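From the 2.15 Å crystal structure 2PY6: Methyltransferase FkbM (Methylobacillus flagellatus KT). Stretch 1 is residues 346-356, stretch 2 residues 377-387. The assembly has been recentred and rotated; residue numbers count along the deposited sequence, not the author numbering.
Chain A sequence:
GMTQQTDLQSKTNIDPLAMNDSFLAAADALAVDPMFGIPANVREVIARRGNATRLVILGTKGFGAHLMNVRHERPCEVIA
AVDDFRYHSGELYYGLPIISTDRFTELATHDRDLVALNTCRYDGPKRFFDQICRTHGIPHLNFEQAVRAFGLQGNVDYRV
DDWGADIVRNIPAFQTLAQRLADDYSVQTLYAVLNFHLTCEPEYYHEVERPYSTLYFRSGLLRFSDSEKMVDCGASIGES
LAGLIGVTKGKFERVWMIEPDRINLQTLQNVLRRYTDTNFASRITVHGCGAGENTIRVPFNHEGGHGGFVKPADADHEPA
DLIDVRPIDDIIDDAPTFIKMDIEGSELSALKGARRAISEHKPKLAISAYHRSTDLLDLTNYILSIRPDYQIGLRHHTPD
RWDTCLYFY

Stretch 1, residues 346-356: SELSALKGARR
Stretch 2, residues 377-387: LDLTNYILSIR

Two helical segments of one chain pack side by side, pointing almost the same way: the axes of helix 347-352 and helix 377-386 lie 13° apart and approach to 9.9 Å. The register pairs Leu 348 CA with Leu 379 CA at 5.9 Å, Leu 351 CA with Ile 383 CA at 7.6 Å and Arg 355 CA with Ile 386 CA at 7.0 Å. No hydrogen bond crosses the contact; shape and apolar packing make it, burying 476 Å² over both sides.

The first segment starts with a cap. Ser 346, phi/psi -67/118 and chi1 t, accepts at OG from Ser 349 N at 3.0 Å. Helical torsions follow through Lys 352; a type I turn from Lys 352 to Arg 355 then passes Gly 353 (-72/-6) and Ala 354 (-117/15), the latter at the N-cap position of the next helix. Arg 355 takes chi1 p, chi2 t and chi3 t, which carries its end away from the second helix and lets NH1 donate to Lys 352 O at 2.9 Å. Arg 355 CB still points toward that helix, 3.4 Å from Tyr 382 OH and 4.0 Å from Ile 386 CD1.

Tyr 382 is the central knob, seated among Leu 348, Leu 351, Lys 352 and Arg 355. Its chi1 t sends the ring along the first segment toward its C-terminal end, and chi2 of 72° sets the plane of the ring. Lys 352, chi1 m and then t throughout, lays CG over one ring face, 3.9 Å from the centroid of Tyr 382 and 26° off the normal, a CH-pi contact. Leu 351 CB touches Tyr 382 CD2 at 4.0 Å. Leu 348, by contrast, points CB sideways, but chi1 t and chi2 p bring its end closer, placing CD1 3.3 Å from Tyr 382 CB, a tight fit.

Toward the N-terminal start of the first helix from the knob, Leu 379 (m, t) also starts sideways and reaches in with its end. Leu 379 CD2 meets the first helix near its start, 3.5 Å from Leu 348 N and 3.7 Å from Glu 347 C, and lies 3.8 Å from Leu 351 CD1. Glu 347 (m, t, chi3 -8°) brings OE1 to 3.7 Å from Leu 379 CD1, while OE2 is hydrogen-bonded elsewhere in the structure. Leu 351 (m, t) points toward the partner, and its CD1 also meets CD1 of Ile 383 (m, t) at 3.8 Å.

In the second helix, torsions stay helical from Leu 377 and are still -73/-23 at Ser 385. Ser 385, chi1 p, turns OG back to donate to Tyr 382 O at 2.7 Å. Ile 386 (-106/-18; p, t) points toward the first segment, and Arg 387 is extended at -152/78.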

ATOM      1  N   SER A 346     -20.818   6.336 -31.776  1.00 31.68           N
ATOM      2  CA  SER A 346     -20.640   7.482 -32.635  1.00 31.29           C
ATOM      3  C   SER A 346     -21.116   8.751 -31.957  1.00 29.55           C
ATOM      4  O   SER A 346     -22.287   8.857 -31.593  1.00 28.42           O
ATOM      5  CB  SER A 346     -21.430   7.281 -33.932  1.00 30.95           C
ATOM      6  OG  SER A 346     -21.435   8.474 -34.696  1.00 33.15           O
ATOM      7  N   GLU A 347     -20.202   9.688 -31.744  1.00 31.59           N
ATOM      8  CA  GLU A 347     -20.574  10.998 -31.158  1.00 30.93           C
ATOM      9  C   GLU A 347     -21.286  11.862 -32.163  1.00 27.21           C
ATOM     10  O   GLU A 347     -22.026  12.750 -31.780  1.00 31.91           O
ATOM     11  CB  GLU A 347     -19.379  11.693 -30.490  1.00 30.23           C
ATOM     12  CG  GLU A 347     -19.038  11.012 -29.139  1.00 33.10           C
ATOM     13  CD  GLU A 347     -18.012  11.700 -28.342  1.00 31.98           C
ATOM     14  OE1 GLU A 347     -17.422  12.644 -28.872  1.00 30.67           O
ATOM     15  OE2 GLU A 347     -17.784  11.286 -27.183  1.00 31.08           O
ATOM     16  N   LEU A 348     -21.093  11.595 -33.445  1.00 26.99           N
ATOM     17  CA  LEU A 348     -21.814  12.317 -34.480  1.00 27.83           C
ATOM     18  C   LEU A 348     -23.281  11.885 -34.445  1.00 28.33           C
ATOM     19  O   LEU A 348     -24.135  12.744 -34.478  1.00 29.29           O
ATOM     20  CB  LEU A 348     -21.215  12.068 -35.863  1.00 30.52           C
ATOM     21  CG  LEU A 348     -21.841  12.876 -37.015  1.00 31.22           C
ATOM     22  CD1 LEU A 348     -21.699  14.362 -36.798  1.00 40.12           C
ATOM     23  CD2 LEU A 348     -21.240  12.473 -38.395  1.00 33.15           C
ATOM     24  N   SER A 349     -23.573  10.575 -34.353  1.00 27.96           N
ATOM     25  CA  SER A 349     -24.966  10.120 -34.243  1.00 27.49           C
ATOM     26  C   SER A 349     -25.652  10.637 -32.970  1.00 27.39           C
ATOM     27  O   SER A 349     -26.848  10.990 -32.967  1.00 27.27           O
ATOM     28  CB  SER A 349     -25.077   8.595 -34.286  1.00 32.03           C
ATOM     29  OG  SER A 349     -24.868   8.101 -35.599  1.00 41.61           O
ATOM     30  N   ALA A 350     -24.895  10.676 -31.891  1.00 25.95           N
ATOM     31  CA  ALA A 350     -25.410  11.157 -30.640  1.00 25.73           C
ATOM     32  C   ALA A 350     -25.781  12.616 -30.675  1.00 26.61           C
ATOM     33  O   ALA A 350     -26.777  12.984 -30.105  1.00 28.74           O
ATOM     34  CB  ALA A 350     -24.436  10.860 -29.554  1.00 24.95           C
ATOM     35  N   LEU A 351     -24.975  13.442 -31.342  1.00 27.94           N
ATOM     36  CA  LEU A 351     -25.245  14.842 -31.505  1.00 26.30           C
ATOM     37  C   LEU A 351     -26.454  15.097 -32.401  1.00 27.32           C
ATOM     38  O   LEU A 351     -27.226  16.024 -32.151  1.00 24.60           O
ATOM     39  CB  LEU A 351     -24.017  15.566 -32.084  1.00 30.19           C
ATOM     40  CG  LEU A 351     -22.818  15.772 -31.141  1.00 27.75           C
ATOM     41  CD1 LEU A 351     -21.575  16.150 -31.942  1.00 35.55           C
ATOM     42  CD2 LEU A 351     -23.103  16.800 -30.115  1.00 36.48           C
ATOM     43  N   LYS A 352     -26.631  14.273 -33.423  1.00 29.59           N
ATOM     44  CA  LYS A 352     -27.787  14.397 -34.308  1.00 31.69           C
ATOM     45  C   LYS A 352     -29.046  14.074 -33.529  1.00 30.32           C
ATOM     46  O   LYS A 352     -30.074  14.655 -33.778  1.00 30.46           O
ATOM     47  CB  LYS A 352     -27.677  13.453 -35.500  1.00 33.00           C
ATOM     48  CG  LYS A 352     -26.542  13.796 -36.447  1.00 32.19           C
ATOM     49  CD  LYS A 352     -26.408  12.754 -37.491  1.00 32.44           C
ATOM     50  CE  LYS A 352     -25.526  13.261 -38.595  1.00 34.98           C
ATOM     51  NZ  LYS A 352     -25.363  12.257 -39.634  1.00 39.93           N
ATOM     52  N   GLY A 353     -28.950  13.152 -32.582  1.00 28.02           N
ATOM     53  CA  GLY A 353     -30.075  12.843 -31.687  1.00 29.16           C
ATOM     54  C   GLY A 353     -30.375  13.930 -30.643  1.00 28.53           C
ATOM     55  O   GLY A 353     -31.355  13.828 -29.911  1.00 27.94           O
ATOM     56  N   ALA A 354     -29.525  14.958 -30.575  1.00 29.15           N
ATOM     57  CA  ALA A 354     -29.713  16.119 -29.702  1.00 30.30           C
ATOM     58  C   ALA A 354     -29.882  17.416 -30.505  1.00 29.78           C
ATOM     59  O   ALA A 354     -29.833  18.505 -29.937  1.00 28.72           O
ATOM     60  CB  ALA A 354     -28.500  16.234 -28.724  1.00 29.34           C
ATOM     61  N   ARG A 355     -30.141  17.319 -31.813  1.00 29.38           N
ATOM     62  CA  ARG A 355     -30.196  18.520 -32.643  1.00 30.86           C
ATOM     63  C   ARG A 355     -31.199  19.569 -32.264  1.00 28.93           C
ATOM     64  O   ARG A 355     -30.918  20.732 -32.496  1.00 24.50           O
ATOM     65  CB  ARG A 355     -30.312  18.225 -34.154  1.00 29.77           C
ATOM     66  CG  ARG A 355     -31.516  17.527 -34.620  1.00 37.14           C
ATOM     67  CD  ARG A 355     -31.297  16.977 -36.034  1.00 39.08           C
ATOM     68  NE  ARG A 355     -32.454  16.204 -36.520  1.00 45.93           N
ATOM     69  CZ  ARG A 355     -32.587  14.870 -36.545  1.00 52.60           C
ATOM     70  NH1 ARG A 355     -31.632  14.030 -36.129  1.00 54.47           N
ATOM     71  NH2 ARG A 355     -33.718  14.355 -37.032  1.00 55.16           N
ATOM     72  N   ARG A 356     -32.351  19.171 -31.728  1.00 27.63           N
ATOM     73  CA  ARG A 356     -33.384  20.111 -31.314  1.00 29.72           C
ATOM     74  C   ARG A 356     -32.896  20.866 -30.092  1.00 29.05           C
ATOM     75  O   ARG A 356     -33.032  22.069 -30.002  1.00 26.35           O
ATOM     76  CB  ARG A 356     -34.703  19.388 -31.009  1.00 28.60           C
ATOM     77  CG  ARG A 356     -35.418  18.854 -32.260  1.00 34.60           C
ATOM     78  CD  ARG A 356     -36.337  17.672 -31.971  1.00 38.70           C
ATOM     79  NE  ARG A 356     -37.107  17.864 -30.752  1.00 41.04           N
ATOM     80  CZ  ARG A 356     -37.579  16.884 -29.983  1.00 45.57           C
ATOM     81  NH1 ARG A 356     -37.401  15.596 -30.288  1.00 46.15           N
ATOM     82  NH2 ARG A 356     -38.243  17.199 -28.875  1.00 55.82           N
ATOM     83  N   LEU A 377     -12.820  17.539 -36.749  1.00 27.64           N
ATOM     84  CA  LEU A 377     -13.449  18.187 -37.888  1.00 27.83           C
ATOM     85  C   LEU A 377     -14.914  17.817 -37.995  1.00 26.40           C
ATOM     86  O   LEU A 377     -15.760  18.673 -38.098  1.00 30.64           O
ATOM     87  CB  LEU A 377     -12.723  17.790 -39.182  1.00 27.87           C
ATOM     88  CG  LEU A 377     -11.277  18.253 -39.254  1.00 24.75           C
ATOM     89  CD1 LEU A 377     -10.575  17.556 -40.385  1.00 19.43           C
ATOM     90  CD2 LEU A 377     -11.200  19.758 -39.392  1.00 26.57           C
ATOM     91  N   ASP A 378     -15.220  16.535 -37.932  1.00 27.74           N
ATOM     92  CA  ASP A 378     -16.600  16.060 -38.126  1.00 29.75           C
ATOM     93  C   ASP A 378     -17.634  16.540 -37.120  1.00 28.08           C
ATOM     94  O   ASP A 378     -18.716  16.921 -37.492  1.00 29.55           O
ATOM     95  CB  ASP A 378     -16.605  14.542 -38.169  1.00 29.57           C
ATOM     96  CG  ASP A 378     -15.922  13.990 -39.432  1.00 35.49           C
ATOM     97  OD1 ASP A 378     -15.507  14.774 -40.320  1.00 29.50           O
ATOM     98  OD2 ASP A 378     -15.802  12.754 -39.539  1.00 46.70           O
ATOM     99  N   LEU A 379     -17.289  16.494 -35.846  1.00 26.71           N
ATOM    100  CA  LEU A 379     -18.183  16.923 -34.802  1.00 28.22           C
ATOM    101  C   LEU A 379     -18.389  18.431 -34.851  1.00 26.31           C
ATOM    102  O   LEU A 379     -19.506  18.888 -34.745  1.00 29.06           O
ATOM    103  CB  LEU A 379     -17.653  16.488 -33.429  1.00 26.99           C
ATOM    104  CG  LEU A 379     -17.394  14.984 -33.223  1.00 24.55           C
ATOM    105  CD1 LEU A 379     -16.787  14.744 -31.879  1.00 34.00           C
ATOM    106  CD2 LEU A 379     -18.655  14.151 -33.337  1.00 32.69           C
ATOM    107  N   THR A 380     -17.313  19.197 -35.026  1.00 27.37           N
ATOM    108  CA  THR A 380     -17.391  20.658 -35.109  1.00 26.13           C
ATOM    109  C   THR A 380     -18.247  21.080 -36.309  1.00 27.84           C
ATOM    110  O   THR A 380     -19.150  21.932 -36.176  1.00 29.78           O
ATOM    111  CB  THR A 380     -15.980  21.293 -35.231  1.00 27.73           C
ATOM    112  OG1 THR A 380     -15.190  20.970 -34.085  1.00 28.49           O
ATOM    113  CG2 THR A 380     -16.066  22.776 -35.294  1.00 35.65           C
ATOM    114  N   ASN A 381     -17.985  20.464 -37.459  1.00 26.16           N
ATOM    115  CA  ASN A 381     -18.719  20.785 -38.668  1.00 27.78           C
ATOM    116  C   ASN A 381     -20.202  20.514 -38.489  1.00 28.99           C
ATOM    117  O   ASN A 381     -21.032  21.278 -38.963  1.00 27.33           O
ATOM    118  CB  ASN A 381     -18.189  19.981 -39.868  1.00 28.98           C
ATOM    119  CG  ASN A 381     -16.838  20.499 -40.397  1.00 34.91           C
ATOM    120  OD1 ASN A 381     -16.431  21.621 -40.107  1.00 33.24           O
ATOM    121  ND2 ASN A 381     -16.159  19.671 -41.207  1.00 41.28           N
ATOM    122  N   TYR A 382     -20.533  19.408 -37.809  1.00 30.23           N
ATOM    123  CA  TYR A 382     -21.930  19.074 -37.586  1.00 27.90           C
ATOM    124  C   TYR A 382     -22.614  20.107 -36.682  1.00 27.92           C
ATOM    125  O   TYR A 382     -23.700  20.598 -37.002  1.00 25.11           O
ATOM    126  CB  TYR A 382     -22.152  17.640 -37.051  1.00 24.90           C
ATOM    127  CG  TYR A 382     -23.636  17.460 -36.828  1.00 30.90           C
ATOM    128  CD1 TYR A 382     -24.507  17.350 -37.919  1.00 26.91           C
ATOM    129  CD2 TYR A 382     -24.186  17.543 -35.554  1.00 24.97           C
ATOM    130  CE1 TYR A 382     -25.896  17.290 -37.754  1.00 23.84           C
ATOM    131  CE2 TYR A 382     -25.577  17.442 -35.358  1.00 26.72           C
ATOM    132  CZ  TYR A 382     -26.427  17.346 -36.460  1.00 28.66           C
ATOM    133  OH  TYR A 382     -27.797  17.263 -36.259  1.00 28.53           O
ATOM    134  N   ILE A 383     -22.009  20.384 -35.535  1.00 26.45           N
ATOM    135  CA  ILE A 383     -22.588  21.313 -34.576  1.00 28.54           C
ATOM    136  C   ILE A 383     -22.818  22.688 -35.168  1.00 28.55           C
ATOM    137  O   ILE A 383     -23.857  23.279 -34.928  1.00 28.06           O
ATOM    138  CB  ILE A 383     -21.704  21.405 -33.275  1.00 28.33           C
ATOM    139  CG1 ILE A 383     -21.880  20.133 -32.482  1.00 27.59           C
ATOM    140  CG2 ILE A 383     -22.099  22.602 -32.429  1.00 33.53           C
ATOM    141  CD1 ILE A 383     -20.767  19.831 -31.468  1.00 29.60           C
ATOM    142  N   LEU A 384     -21.852  23.201 -35.929  1.00 30.48           N
ATOM    143  CA  LEU A 384     -21.979  24.536 -36.529  1.00 30.02           C
ATOM    144  C   LEU A 384     -23.027  24.613 -37.626  1.00 30.23           C
ATOM    145  O   LEU A 384     -23.575  25.666 -37.886  1.00 33.28           O
ATOM    146  CB  LEU A 384     -20.638  25.038 -37.060  1.00 28.04           C
ATOM    147  CG  LEU A 384     -19.555  25.321 -36.030  1.00 33.79           C
ATOM    148  CD1 LEU A 384     -18.266  25.775 -36.710  1.00 37.59           C
ATOM    149  CD2 LEU A 384     -20.023  26.334 -35.015  1.00 35.31           C
ATOM    150  N   SER A 385     -23.332  23.488 -38.254  1.00 33.62           N
ATOM    151  CA  SER A 385     -24.338  23.446 -39.299  1.00 29.39           C
ATOM    152  C   SER A 385     -25.740  23.581 -38.680  1.00 28.82           C
ATOM    153  O   SER A 385     -26.681  23.976 -39.350  1.00 29.09           O
ATOM    154  CB  SER A 385     -24.222  22.124 -40.096  1.00 32.49           C
ATOM    155  OG  SER A 385     -24.777  21.012 -39.395  1.00 34.41           O
ATOM    156  N   ILE A 386     -25.891  23.245 -37.404  1.00 27.45           N
ATOM    157  CA  ILE A 386     -27.188  23.343 -36.756  1.00 27.80           C
ATOM    158  C   ILE A 386     -27.301  24.524 -35.784  1.00 27.60           C
ATOM    159  O   ILE A 386     -28.401  24.915 -35.411  1.00 23.73           O
ATOM    160  CB  ILE A 386     -27.584  22.029 -36.036  1.00 27.37           C
ATOM    161  CG1 ILE A 386     -26.588  21.658 -34.938  1.00 30.89           C
ATOM    162  CG2 ILE A 386     -27.783  20.908 -37.065  1.00 30.15           C
ATOM    163  CD1 ILE A 386     -27.089  20.595 -33.986  1.00 25.81           C
ATOM    164  N   ARG A 387     -26.163  25.067 -35.370  1.00 26.70           N
ATOM    165  CA  ARG A 387     -26.116  26.202 -34.461  1.00 27.41           C
ATOM    166  C   ARG A 387     -24.821  26.957 -34.768  1.00 27.83           C
ATOM    167  O   ARG A 387     -23.804  26.797 -34.049  1.00 27.49           O
ATOM    168  CB  ARG A 387     -26.121  25.687 -33.033  1.00 25.14           C
ATOM    169  CG  ARG A 387     -26.241  26.789 -32.012  1.00 29.05           C
ATOM    170  CD  ARG A 387     -27.655  27.293 -31.933  1.00 32.40           C
ATOM    171  NE  ARG A 387     -27.697  28.699 -31.538  1.00 35.41           N
ATOM    172  CZ  ARG A 387     -28.803  29.356 -31.229  1.00 27.55           C
ATOM    173  NH1 ARG A 387     -29.968  28.726 -31.148  1.00 28.28           N
ATOM    174  NH2 ARG A 387     -28.723  30.634 -30.911  1.00 27.25           N
TER